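Local coordinates for enolase from the environmental genome shotgun sequencing of the Sargasso Sea (PDB 2QGY), which is of unknown function but, as a magnesium-binding member of the enolase superfamily, probably abstracts a proton alpha to a substrate carboxylate, at residues I65-L70 with S106-A111; S131-V136 with P322-A327; E205-T210 with E227-E232; L343-D346 with K351-I354. All coordinates share one frame; numbering follows the deposited sequence. Where two conformers were deposited one is given.

Contact 1: residues I65-L70 with S106-A111; sequences IIIKEL and SAIEIA
Ile67 and Ile108 form the centre of this contact, their side chains sliding past one another in opposite directions so that the CG2 methyl of Ile67 comes within 3.9 Å of CG1 of Ile108. The tip of Ile108 goes further: its CD1 reaches CB of Leu70 at 3.6 Å, while Ile67 O lies 3.9 Å from the same methyl. That methyl therefore sits against a backbone carbonyl as well as two side chains. With CG1 of Ile67 beside its backbone N (chi1 -67°), the two branches split the work, CG2 going to Ile108 and CD1 to CB of Ala107, 4.0 Å away. Residue types follow from this geometry: branched aliphatic side chains span the gap between two helices whose local axes approach to 10.4 Å at a crossing angle of -52°, whereas alanine offers a single methyl as a low seat for the end of Ile67. All four touching residues are buried, and the attraction is entirely apolar. On the second helix, Glu109 gives OE2 to Trp113 NE1 and to the backbone N of Ile283, which ties this helix to the start of helix 282-294. Helices 60-74 and 99-120 here pack over strand 37-43, where Ile37 and Ile39 touch Ile67 and Ile41 touches Ile108; helix 82-93 adds Leu92 and Phe85, and Phe58 of the second subunit packs on Leu70.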
loop_
_atom_site.group_PDB
_atom_site.type_symbol
_atom_site.label_atom_id
_atom_site.label_comp_id
_atom_site.label_asym_id
_atom_site.label_seq_id
_atom_site.Cartn_x
_atom_site.Cartn_y
_atom_site.Cartn_z
ATOM N N ILE A 65 13.416 5.881 -4.607
ATOM C CA ILE A 65 14.369 4.879 -4.166
ATOM C C ILE A 65 13.931 3.453 -4.507
ATOM O O ILE A 65 14.746 2.629 -4.946
ATOM C CB ILE A 65 14.701 5.061 -2.659
ATOM C CG1 ILE A 65 15.465 6.377 -2.437
ATOM C CG2 ILE A 65 15.430 3.827 -2.083
ATOM C CD1 ILE A 65 16.721 6.557 -3.281
ATOM N N ILE A 66 12.639 3.183 -4.363
ATOM C CA ILE A 66 12.060 1.918 -4.796
ATOM C C ILE A 66 12.180 1.719 -6.307
ATOM O O ILE A 66 12.615 0.655 -6.751
ATOM C CB ILE A 66 10.586 1.773 -4.320
ATOM C CG1 ILE A 66 10.549 1.658 -2.794
ATOM C CG2 ILE A 66 9.934 0.535 -4.961
ATOM C CD1 ILE A 66 9.098 1.827 -2.260
ATOM N N ILE A 67 11.824 2.732 -7.099
ATOM C CA ILE A 67 12.062 2.648 -8.531
ATOM C C ILE A 67 13.530 2.324 -8.814
ATOM O O ILE A 67 13.824 1.470 -9.656
ATOM C CB ILE A 67 11.708 3.996 -9.260
ATOM C CG1 ILE A 67 10.197 4.243 -9.179
ATOM C CG2 ILE A 67 12.173 3.972 -10.742
ATOM C CD1 ILE A 67 9.773 5.668 -9.589
ATOM N N LYS A 68 14.439 3.016 -8.135
ATOM C CA LYS A 68 15.862 2.781 -8.330
ATOM C C LYS A 68 16.248 1.332 -7.993
ATOM O O LYS A 68 17.005 0.690 -8.745
ATOM C CB LYS A 68 16.711 3.751 -7.482
ATOM C CG LYS A 68 18.231 3.509 -7.664
ATOM C CD LYS A 68 19.096 4.630 -7.084
ATOM C CE LYS A 68 19.747 4.224 -5.755
ATOM N NZ LYS A 68 20.782 5.219 -5.232
ATOM N N GLU A 69 15.713 0.802 -6.894
ATOM C CA GLU A 69 16.060 -0.577 -6.521
ATOM C C GLU A 69 15.496 -1.620 -7.467
ATOM O O GLU A 69 16.156 -2.648 -7.786
ATOM C CB GLU A 69 15.649 -0.895 -5.087
ATOM C CG GLU A 69 16.482 -0.193 -4.010
ATOM C CD GLU A 69 17.990 -0.466 -4.111
ATOM O OE1 GLU A 69 18.379 -1.626 -4.365
ATOM O OE2 GLU A 69 18.787 0.481 -3.922
ATOM N N LEU A 70 14.276 -1.361 -7.932
ATOM C CA LEU A 70 13.654 -2.228 -8.922
ATOM C C LEU A 70 14.447 -2.176 -10.224
ATOM O O LEU A 70 14.697 -3.198 -10.852
ATOM C CB LEU A 70 12.199 -1.849 -9.137
ATOM C CG LEU A 70 11.296 -2.153 -7.934
ATOM C CD1 LEU A 70 9.871 -1.631 -8.168
ATOM C CD2 LEU A 70 11.253 -3.627 -7.585
ATOM N N SER A 106 4.313 1.313 -11.588
ATOM C CA SER A 106 3.645 2.057 -12.708
ATOM C C SER A 106 4.652 2.837 -13.547
ATOM O O SER A 106 4.590 2.822 -14.794
ATOM C CB SER A 106 2.605 3.067 -12.192
ATOM O OG SER A 106 1.571 2.343 -11.584
ATOM N N ALA A 107 5.520 3.585 -12.881
ATOM C CA ALA A 107 6.420 4.472 -13.595
ATOM C C ALA A 107 7.307 3.613 -14.523
ATOM O O ALA A 107 7.500 3.970 -15.674
ATOM C CB ALA A 107 7.257 5.295 -12.643
ATOM N N ILE A 108 7.812 2.498 -14.012
ATOM C CA ILE A 108 8.737 1.663 -14.788
ATOM C C ILE A 108 7.935 1.011 -15.921
ATOM O O ILE A 108 8.353 1.063 -17.081
ATOM C CB ILE A 108 9.421 0.589 -13.943
ATOM C CG1 ILE A 108 10.355 1.216 -12.902
ATOM C CG2 ILE A 108 10.228 -0.370 -14.866
ATOM C CD1 ILE A 108 10.811 0.205 -11.790
ATOM N N GLU A 109 6.752 0.460 -15.613
ATOM C CA GLU A 109 6.017 -0.220 -16.685
ATOM C C GLU A 109 5.636 0.738 -17.794
ATOM O O GLU A 109 5.697 0.382 -18.982
ATOM C CB GLU A 109 4.783 -0.976 -16.179
ATOM C CG GLU A 109 4.305 -2.033 -17.182
ATOM C CD GLU A 109 2.927 -2.570 -16.853
ATOM O OE1 GLU A 109 2.761 -3.276 -15.826
ATOM O OE2 GLU A 109 2.028 -2.279 -17.654
ATOM N N ILE A 110 5.246 1.949 -17.433
ATOM C CA ILE A 110 4.853 2.952 -18.420
ATOM C C ILE A 110 6.057 3.262 -19.314
ATOM O O ILE A 110 5.914 3.386 -20.535
ATOM C CB ILE A 110 4.322 4.235 -17.730
ATOM C CG1 ILE A 110 2.909 3.960 -17.154
ATOM C CG2 ILE A 110 4.246 5.425 -18.747
ATOM C CD1 ILE A 110 2.401 5.041 -16.196
ATOM N N ALA A 111 7.238 3.385 -18.720
ATOM C CA ALA A 111 8.461 3.621 -19.543
ATOM C C ALA A 111 8.772 2.470 -20.515
ATOM O O ALA A 111 9.254 2.708 -21.639
ATOM C CB ALA A 111 9.663 3.903 -18.677
#

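Contact 2: residues S131-V136 with P322-A327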
loop_
_atom_site.group_PDB
_atom_site.type_symbol
_atom_site.label_atom_id
_atom_site.label_comp_id
_atom_site.label_asym_id
_atom_site.label_seq_id
_atom_site.Cartn_x
_atom_site.Cartn_y
_atom_site.Cartn_z
ATOM N N SER A 131 -7.354 -0.277 -33.695
ATOM C CA SER A 131 -8.088 0.875 -34.194
ATOM C C SER A 131 -8.488 1.757 -33.014
ATOM O O SER A 131 -9.660 1.809 -32.634
ATOM C CB SER A 131 -9.301 0.448 -35.042
ATOM O OG SER A 131 -8.903 -0.451 -36.083
ATOM N N PRO A 132 -7.498 2.463 -32.426
ATOM C CA PRO A 132 -7.781 3.355 -31.283
ATOM C C PRO A 132 -8.587 4.568 -31.692
ATOM O O PRO A 132 -8.524 4.970 -32.853
ATOM C CB PRO A 132 -6.391 3.811 -30.821
ATOM C CG PRO A 132 -5.378 3.152 -31.726
ATOM C CD PRO A 132 -6.084 2.487 -32.852
ATOM N N LYS A 133 -9.339 5.156 -30.764
ATOM C CA LYS A 133 -9.988 6.433 -31.039
ATOM C C LYS A 133 -8.901 7.525 -31.027
ATOM O O LYS A 133 -8.040 7.535 -30.150
ATOM C CB LYS A 133 -11.114 6.740 -30.040
ATOM C CG LYS A 133 -12.113 5.591 -29.805
ATOM C CD LYS A 133 -13.276 6.002 -28.857
ATOM C CE LYS A 133 -12.829 6.268 -27.411
ATOM N NZ LYS A 133 -12.442 4.999 -26.686
ATOM N N PRO A 134 -8.885 8.400 -32.035
ATOM C CA PRO A 134 -7.871 9.467 -32.056
ATOM C C PRO A 134 -8.107 10.564 -31.002
ATOM O O PRO A 134 -7.154 11.223 -30.567
ATOM C CB PRO A 134 -8.009 10.042 -33.472
ATOM C CG PRO A 134 -9.442 9.769 -33.843
ATOM C CD PRO A 134 -9.733 8.412 -33.244
ATOM N N ASN A 135 -9.365 10.727 -30.599
ATOM C CA ASN A 135 -9.833 11.773 -29.688
ATOM C C ASN A 135 -10.245 11.164 -28.340
ATOM O O ASN A 135 -10.738 10.032 -28.314
ATOM C CB ASN A 135 -11.013 12.546 -30.324
ATOM C CG ASN A 135 -12.104 11.625 -30.972
ATOM O OD1 ASN A 135 -12.929 12.096 -31.768
ATOM N ND2 ASN A 135 -12.114 10.341 -30.622
ATOM N N VAL A 136 -10.083 11.898 -27.242
ATOM C CA VAL A 136 -10.491 11.348 -25.953
ATOM C C VAL A 136 -11.295 12.367 -25.180
ATOM O O VAL A 136 -10.770 13.421 -24.862
ATOM C CB VAL A 136 -9.241 10.931 -25.125
ATOM C CG1 VAL A 136 -9.637 10.585 -23.642
ATOM C CG2 VAL A 136 -8.529 9.789 -25.823
ATOM N N PRO A 322 -13.168 0.220 -24.865
ATOM C CA PRO A 322 -14.539 0.553 -25.268
ATOM C C PRO A 322 -15.379 1.137 -24.147
ATOM O O PRO A 322 -16.426 1.744 -24.433
ATOM C CB PRO A 322 -15.118 -0.797 -25.691
ATOM C CG PRO A 322 -14.394 -1.793 -24.872
ATOM C CD PRO A 322 -12.996 -1.228 -24.663
ATOM N N ASN A 323 -14.925 0.987 -22.894
ATOM C CA ASN A 323 -15.693 1.477 -21.722
ATOM C C ASN A 323 -14.997 2.604 -20.942
ATOM O O ASN A 323 -15.048 2.650 -19.715
ATOM C CB ASN A 323 -16.037 0.336 -20.762
ATOM C CG ASN A 323 -14.816 -0.262 -20.114
ATOM O OD1 ASN A 323 -13.763 -0.358 -20.743
ATOM N ND2 ASN A 323 -14.951 -0.697 -18.856
ATOM N N SER A 324 -14.318 3.496 -21.657
ATOM C CA SER A 324 -13.739 4.669 -21.036
ATOM C C SER A 324 -14.837 5.679 -20.708
ATOM O O SER A 324 -15.787 5.859 -21.496
ATOM C CB SER A 324 -12.736 5.308 -21.990
ATOM O OG SER A 324 -13.409 5.824 -23.120
ATOM N N GLU A 325 -14.718 6.323 -19.552
ATOM C CA GLU A 325 -15.509 7.505 -19.281
ATOM C C GLU A 325 -14.593 8.683 -19.584
ATOM O O GLU A 325 -13.472 8.482 -20.045
ATOM C CB GLU A 325 -15.983 7.552 -17.819
ATOM C CG GLU A 325 -17.449 7.278 -17.658
ATOM C CD GLU A 325 -18.337 8.397 -18.204
ATOM O OE1 GLU A 325 -19.565 8.269 -18.079
ATOM O OE2 GLU A 325 -17.830 9.408 -18.739
ATOM N N LYS A 326 -15.058 9.890 -19.304
ATOM C CA LYS A 326 -14.252 11.083 -19.528
ATOM C C LYS A 326 -12.977 11.049 -18.675
ATOM O O LYS A 326 -13.007 10.602 -17.527
ATOM C CB LYS A 326 -15.083 12.317 -19.240
ATOM C CG LYS A 326 -16.202 12.510 -20.287
ATOM C CD LYS A 326 -17.084 13.639 -19.866
ATOM C CE LYS A 326 -18.381 13.087 -19.290
ATOM N NZ LYS A 326 -19.049 12.168 -20.296
ATOM N N ALA A 327 -11.866 11.463 -19.292
ATOM C CA ALA A 327 -10.534 11.415 -18.701
ATOM C C ALA A 327 -10.198 12.698 -17.973
ATOM O O ALA A 327 -10.522 13.783 -18.452
ATOM C CB ALA A 327 -9.494 11.139 -19.806
#
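The seam of the modified TIM barrel runs through this contact, where the first strand, 135-141, lies parallel to the last, 327-329, and Val136 meets Ala327 at the entry to both. CG1 of Val136 stands 3.9 Å from CB of Ala327, a purely apolar meeting of buried groups. Val136 has CG1 anti to its backbone N (chi1 170°), which carries that methyl across to the neighbouring strand. Alanine presents one compact methyl to the valine, and a beta-branched valine suits an extended strand. Nearer the surface, the long chain of Lys133 bends at its last two torsions and brings NZ to 3.8 Å from OG of Ser324; since Ser324 was modelled in two conformers, this approach is loose and not firmly defined. The ammonium has a firmer partner in Cys318 O, at the C-terminal end of helix 309-320, whose partial negative charge would suit an ammonium group. Within the 322-327 loop, Glu325 OE2 accepts from Lys326 N at 2.9 Å through the anti lone pair and forms a long, weak salt bridge of 3.4 Å with Lys326 NZ. Tyr223 OH bonds to both side chains. Helix 309-320 covers Val136 with Leu315, Cys318 and Ser319, and strand 298-299, through Ile299, holds the backbone of Asn323 and Glu325.

Contact 3: residues E205-T210 with E227-E232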
loop_
_atom_site.group_PDB
_atom_site.type_symbol
_atom_site.label_atom_id
_atom_site.label_comp_id
_atom_site.label_asym_id
_atom_site.label_seq_id
_atom_site.Cartn_x
_atom_site.Cartn_y
_atom_site.Cartn_z
ATOM N N GLU A 205 -15.943 12.361 6.546
ATOM C CA GLU A 205 -15.770 11.622 7.787
ATOM C C GLU A 205 -17.124 11.141 8.327
ATOM O O GLU A 205 -17.239 10.034 8.886
ATOM C CB GLU A 205 -15.060 12.525 8.812
ATOM C CG GLU A 205 -13.694 13.151 8.342
ATOM C CD GLU A 205 -13.734 13.941 6.990
ATOM O OE1 GLU A 205 -14.691 14.735 6.731
ATOM O OE2 GLU A 205 -12.768 13.774 6.188
ATOM N N ASP A 206 -18.156 11.952 8.115
ATOM C CA ASP A 206 -19.486 11.690 8.679
ATOM C C ASP A 206 -20.506 11.232 7.642
ATOM O O ASP A 206 -21.005 12.046 6.840
ATOM C CB ASP A 206 -19.981 12.943 9.417
ATOM C CG ASP A 206 -21.222 12.683 10.273
ATOM O OD1 ASP A 206 -22.051 11.818 9.928
ATOM O OD2 ASP A 206 -21.367 13.368 11.306
ATOM N N LEU A 207 -20.825 9.939 7.697
ATOM C CA LEU A 207 -21.755 9.287 6.772
ATOM C C LEU A 207 -23.140 9.964 6.744
ATOM O O LEU A 207 -23.793 10.057 5.692
ATOM C CB LEU A 207 -21.895 7.803 7.135
ATOM C CG LEU A 207 -22.815 6.949 6.264
ATOM C CD1 LEU A 207 -22.284 6.857 4.816
ATOM C CD2 LEU A 207 -23.006 5.540 6.851
ATOM N N ASP A 208 -23.580 10.428 7.908
ATOM C CA ASP A 208 -24.831 11.186 7.983
ATOM C C ASP A 208 -24.817 12.486 7.172
ATOM O O ASP A 208 -25.760 12.726 6.419
ATOM C CB ASP A 208 -25.273 11.378 9.435
ATOM C CG ASP A 208 -25.887 10.098 10.026
ATOM O OD1 ASP A 208 -26.248 9.172 9.251
ATOM O OD2 ASP A 208 -26.009 10.021 11.269
ATOM N N GLN A 209 -23.749 13.280 7.264
ATOM C CA GLN A 209 -23.584 14.465 6.385
ATOM C C GLN A 209 -23.659 14.077 4.914
ATOM O O GLN A 209 -24.373 14.707 4.129
ATOM C CB GLN A 209 -22.266 15.211 6.626
ATOM C CG GLN A 209 -21.892 15.449 8.091
ATOM C CD GLN A 209 -22.671 16.568 8.744
ATOM O OE1 GLN A 209 -23.253 17.425 8.064
ATOM N NE2 GLN A 209 -22.678 16.580 10.076
ATOM N N THR A 210 -22.945 13.008 4.554
ATOM C CA THR A 210 -22.933 12.503 3.186
ATOM C C THR A 210 -24.314 12.160 2.674
ATOM O O THR A 210 -24.702 12.591 1.592
ATOM C CB THR A 210 -22.017 11.270 3.082
ATOM O OG1 THR A 210 -20.716 11.657 3.521
ATOM C CG2 THR A 210 -21.940 10.748 1.669
ATOM N N GLU A 227 -16.055 9.019 -4.538
ATOM C CA GLU A 227 -15.597 8.730 -3.186
ATOM C C GLU A 227 -16.555 9.228 -2.076
ATOM O O GLU A 227 -16.133 9.907 -1.155
ATOM C CB GLU A 227 -14.191 9.279 -2.969
ATOM C CG GLU A 227 -13.144 8.613 -3.851
ATOM C CD GLU A 227 -11.873 8.427 -3.093
ATOM O OE1 GLU A 227 -11.180 9.455 -2.931
ATOM O OE2 GLU A 227 -11.605 7.283 -2.604
ATOM N N PRO A 228 -17.835 8.807 -2.123
ATOM C CA PRO A 228 -18.774 9.226 -1.061
ATOM C C PRO A 228 -18.392 8.543 0.256
ATOM O O PRO A 228 -18.718 9.052 1.339
ATOM C CB PRO A 228 -20.148 8.740 -1.556
ATOM C CG PRO A 228 -19.833 7.593 -2.518
ATOM C CD PRO A 228 -18.443 7.897 -3.116
ATOM N N VAL A 229 -17.708 7.403 0.144
ATOM C CA VAL A 229 -17.203 6.674 1.309
ATOM C C VAL A 229 -15.825 6.087 0.994
ATOM O O VAL A 229 -15.427 6.035 -0.156
ATOM C CB VAL A 229 -18.166 5.550 1.779
ATOM C CG1 VAL A 229 -19.559 6.144 2.147
ATOM C CG2 VAL A 229 -18.327 4.500 0.728
ATOM N N ASP A 230 -15.139 5.595 2.018
ATOM C CA ASP A 230 -13.800 5.045 1.816
ATOM C C ASP A 230 -13.848 3.874 0.828
ATOM O O ASP A 230 -14.705 3.010 0.931
ATOM C CB ASP A 230 -13.192 4.578 3.147
ATOM C CG ASP A 230 -11.693 4.380 3.046
ATOM O OD1 ASP A 230 -11.279 3.365 2.460
ATOM O OD2 ASP A 230 -10.933 5.228 3.574
ATOM N N GLY A 231 -12.901 3.839 -0.115
ATOM C CA GLY A 231 -12.920 2.821 -1.175
ATOM C C GLY A 231 -12.738 1.406 -0.650
ATOM O O GLY A 231 -13.081 0.446 -1.321
ATOM N N GLU A 232 -12.173 1.282 0.540
ATOM C CA GLU A 232 -12.010 -0.032 1.154
ATOM C C GLU A 232 -13.241 -0.495 1.925
ATOM O O GLU A 232 -13.346 -1.672 2.273
ATOM C CB GLU A 232 -10.787 -0.077 2.060
ATOM C CG GLU A 232 -9.486 -0.036 1.279
ATOM C CD GLU A 232 -8.303 -0.281 2.172
ATOM O OE1 GLU A 232 -8.006 -1.454 2.470
ATOM O OE2 GLU A 232 -7.671 0.707 2.572
HETATM O O HOH W 1 -19.074 9.620 4.034
#
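The CG2 methyl of Thr210 meets Pro228 at its flat carbonyl group, whose oxygen is 3.7 Å away, and at CB of the proline ring, 4.2 Å away. The setting is a right-handed beta-alpha-beta crossover of the TIM barrel, in which helix 207-217 links parallel strands 197-200 and 224-226; the contact joins the start of that helix to the loop leaving the second strand. Threonine fits because it has two different branches. CG2, anti to the backbone N, packs on the proline, while OG1 donates to a water at 2.7 Å, and that water donates in turn to Pro228 O at 2.8 Å. A buried carbonyl that the hydroxyl does not reach directly is thus satisfied through one bridging molecule. One turn back, Leu207 CD1 meets Val229 CG1 at 3.9 Å, an apolar pair whose valine also packs on Leu236, Leu237 and Ile240 of helix 234-243. Asp206 is the N-cap of helix 207-217, its OD1 accepting weakly from Asp208 N and Gln209 N. Pro228 follows close on Glu226, a magnesium ligand, and its side chain is about 9 Å from the metal. Asp230 closes an Asx turn: its OD1 uses the anti lone pair to accept from Glu232 N at 3.0 Å, and also pairs with Arg97 NH2 of the second subunit.

Contact 4: residues L343-D346 with K351-I354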
loop_
_atom_site.group_PDB
_atom_site.type_symbol
_atom_site.label_atom_id
_atom_site.label_comp_id
_atom_site.label_asym_id
_atom_site.label_seq_id
_atom_site.Cartn_x
_atom_site.Cartn_y
_atom_site.Cartn_z
ATOM N N LEU A 343 3.822 19.085 -25.189
ATOM C CA LEU A 343 2.798 18.073 -24.885
ATOM C C LEU A 343 2.334 17.304 -26.110
ATOM O O LEU A 343 2.125 17.902 -27.169
ATOM C CB LEU A 343 1.583 18.703 -24.199
ATOM C CG LEU A 343 1.835 19.489 -22.917
ATOM C CD1 LEU A 343 0.500 19.953 -22.335
ATOM C CD2 LEU A 343 2.610 18.668 -21.897
ATOM N N PRO A 344 2.171 15.968 -25.976
ATOM C CA PRO A 344 1.821 15.147 -27.147
ATOM C C PRO A 344 0.311 15.087 -27.448
ATOM O O PRO A 344 -0.165 14.158 -28.112
ATOM C CB PRO A 344 2.351 13.771 -26.744
ATOM C CG PRO A 344 2.146 13.715 -25.288
ATOM C CD PRO A 344 2.326 15.141 -24.761
ATOM N N PHE A 345 -0.436 16.066 -26.963
ATOM C CA PHE A 345 -1.854 16.154 -27.242
ATOM C C PHE A 345 -2.256 17.620 -27.243
ATOM O O PHE A 345 -1.556 18.463 -26.673
ATOM C CB PHE A 345 -2.647 15.364 -26.175
ATOM C CG PHE A 345 -2.375 15.821 -24.766
ATOM C CD1 PHE A 345 -3.131 16.840 -24.187
ATOM C CD2 PHE A 345 -1.360 15.226 -24.007
ATOM C CE1 PHE A 345 -2.858 17.289 -22.859
ATOM C CE2 PHE A 345 -1.098 15.659 -22.691
ATOM C CZ PHE A 345 -1.851 16.694 -22.123
ATOM N N ASP A 346 -3.392 17.910 -27.882
ATOM C CA ASP A 346 -4.019 19.217 -27.863
ATOM C C ASP A 346 -5.413 19.067 -27.282
ATOM O O ASP A 346 -6.160 18.184 -27.712
ATOM C CB ASP A 346 -4.137 19.726 -29.296
ATOM C CG ASP A 346 -2.808 20.151 -29.861
ATOM O OD1 ASP A 346 -2.304 21.192 -29.398
ATOM O OD2 ASP A 346 -2.277 19.446 -30.756
ATOM N N LYS A 351 -12.386 17.475 -25.875
ATOM C CA LYS A 351 -11.647 16.273 -26.263
ATOM C C LYS A 351 -10.159 16.557 -26.352
ATOM O O LYS A 351 -9.757 17.588 -26.867
ATOM C CB LYS A 351 -12.151 15.753 -27.613
ATOM C CG LYS A 351 -13.621 15.306 -27.574
ATOM C CD LYS A 351 -14.001 14.496 -28.793
ATOM C CE LYS A 351 -15.506 14.183 -28.760
ATOM N NZ LYS A 351 -15.913 13.094 -29.710
ATOM N N ALA A 352 -9.342 15.653 -25.827
ATOM C CA ALA A 352 -7.908 15.744 -26.034
ATOM C C ALA A 352 -7.553 14.965 -27.288
ATOM O O ALA A 352 -7.941 13.802 -27.441
ATOM C CB ALA A 352 -7.154 15.187 -24.815
ATOM N N HIS A 353 -6.817 15.583 -28.203
ATOM C CA HIS A 353 -6.417 14.887 -29.422
ATOM C C HIS A 353 -4.984 14.397 -29.314
ATOM O O HIS A 353 -4.073 15.185 -29.146
ATOM C CB HIS A 353 -6.596 15.756 -30.675
ATOM C CG HIS A 353 -6.137 15.084 -31.934
ATOM N ND1 HIS A 353 -6.984 14.354 -32.742
ATOM C CD2 HIS A 353 -4.913 15.007 -32.509
ATOM C CE1 HIS A 353 -6.306 13.867 -33.764
ATOM N NE2 HIS A 353 -5.045 14.244 -33.646
ATOM N N ILE A 354 -4.811 13.083 -29.410
ATOM C CA ILE A 354 -3.512 12.427 -29.225
ATOM C C ILE A 354 -2.706 12.558 -30.489
ATOM O O ILE A 354 -3.239 12.383 -31.579
ATOM C CB ILE A 354 -3.676 10.893 -28.970
ATOM C CG1 ILE A 354 -4.533 10.629 -27.749
ATOM C CG2 ILE A 354 -2.309 10.201 -28.853
ATOM C CD1 ILE A 354 -4.986 9.172 -27.622
HETATM O O HOH W 2 -2.215 16.307 -31.440
#
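Asp346 and His353 form the antiparallel hydrogen-bonded pair of the hairpin made by strands 345-348 and 351-354, and each satisfies the other's backbone. Asp346 N donates to His353 O at 3.1 Å, and His353 N returns a shorter, nearly straight bond to Asp346 O at 2.7 Å with an N-H...O angle of 175°. Each carbonyl also receives a CA-H contact: Phe345 CA lies 3.1 Å from His353 O, and Ala352 CA 3.4 Å from Asp346 O. A water stands 3.2 Å from both Asp346 OD2 and His353 O, at the edge of the imidazole and in its plane, but it has more acceptors around it than protons, so its bridging role is uncertain. The backbones of Ala352 and Ile354, facing the other way, bond to strand 135-141 and the residues before it. Phe345 and Ile354, the neighbouring non-hydrogen-bonded pair, turn to the opposite face from Asp346 and His353. With CG of Phe345 set between its backbone N and carbonyl carbon (chi1 57°), the ring leads away from Ile354; its CD1 stays 4.4 Å from Ala352 CB, and Leu315 of helix 309-320 touches both residues. Because main-chain bonds carry the pairing, the hairpin can be two-sided: apolar side chains face the helix, polar ones the solvent. Asp346 OD2 and His353 NE2 stay 6.6 Å apart, so the pairing does not rest on their charged ends.

How the contacts relate
Contact 1 comes first along the chain and lies in the N-terminal domain; the other three belong to the barrel. Contact 2 joins the first barrel strand to the last, so contact 3 is nested inside the long loop it closes, and contact 4 follows. Contacts 2 and 4 have centres 12 Å apart and share a sheet: Val136 O and Ala352 N, 2.8 Å apart, probably hydrogen bond, so the hairpin is joined antiparallel to the first barrel strand. Contact 3 lies on the other side of the chain's centre, 35 Å from contact 4 centre to centre. Contacts 1 and 3, 33 Å apart, both touch the second subunit, so both domains take part in the dimer.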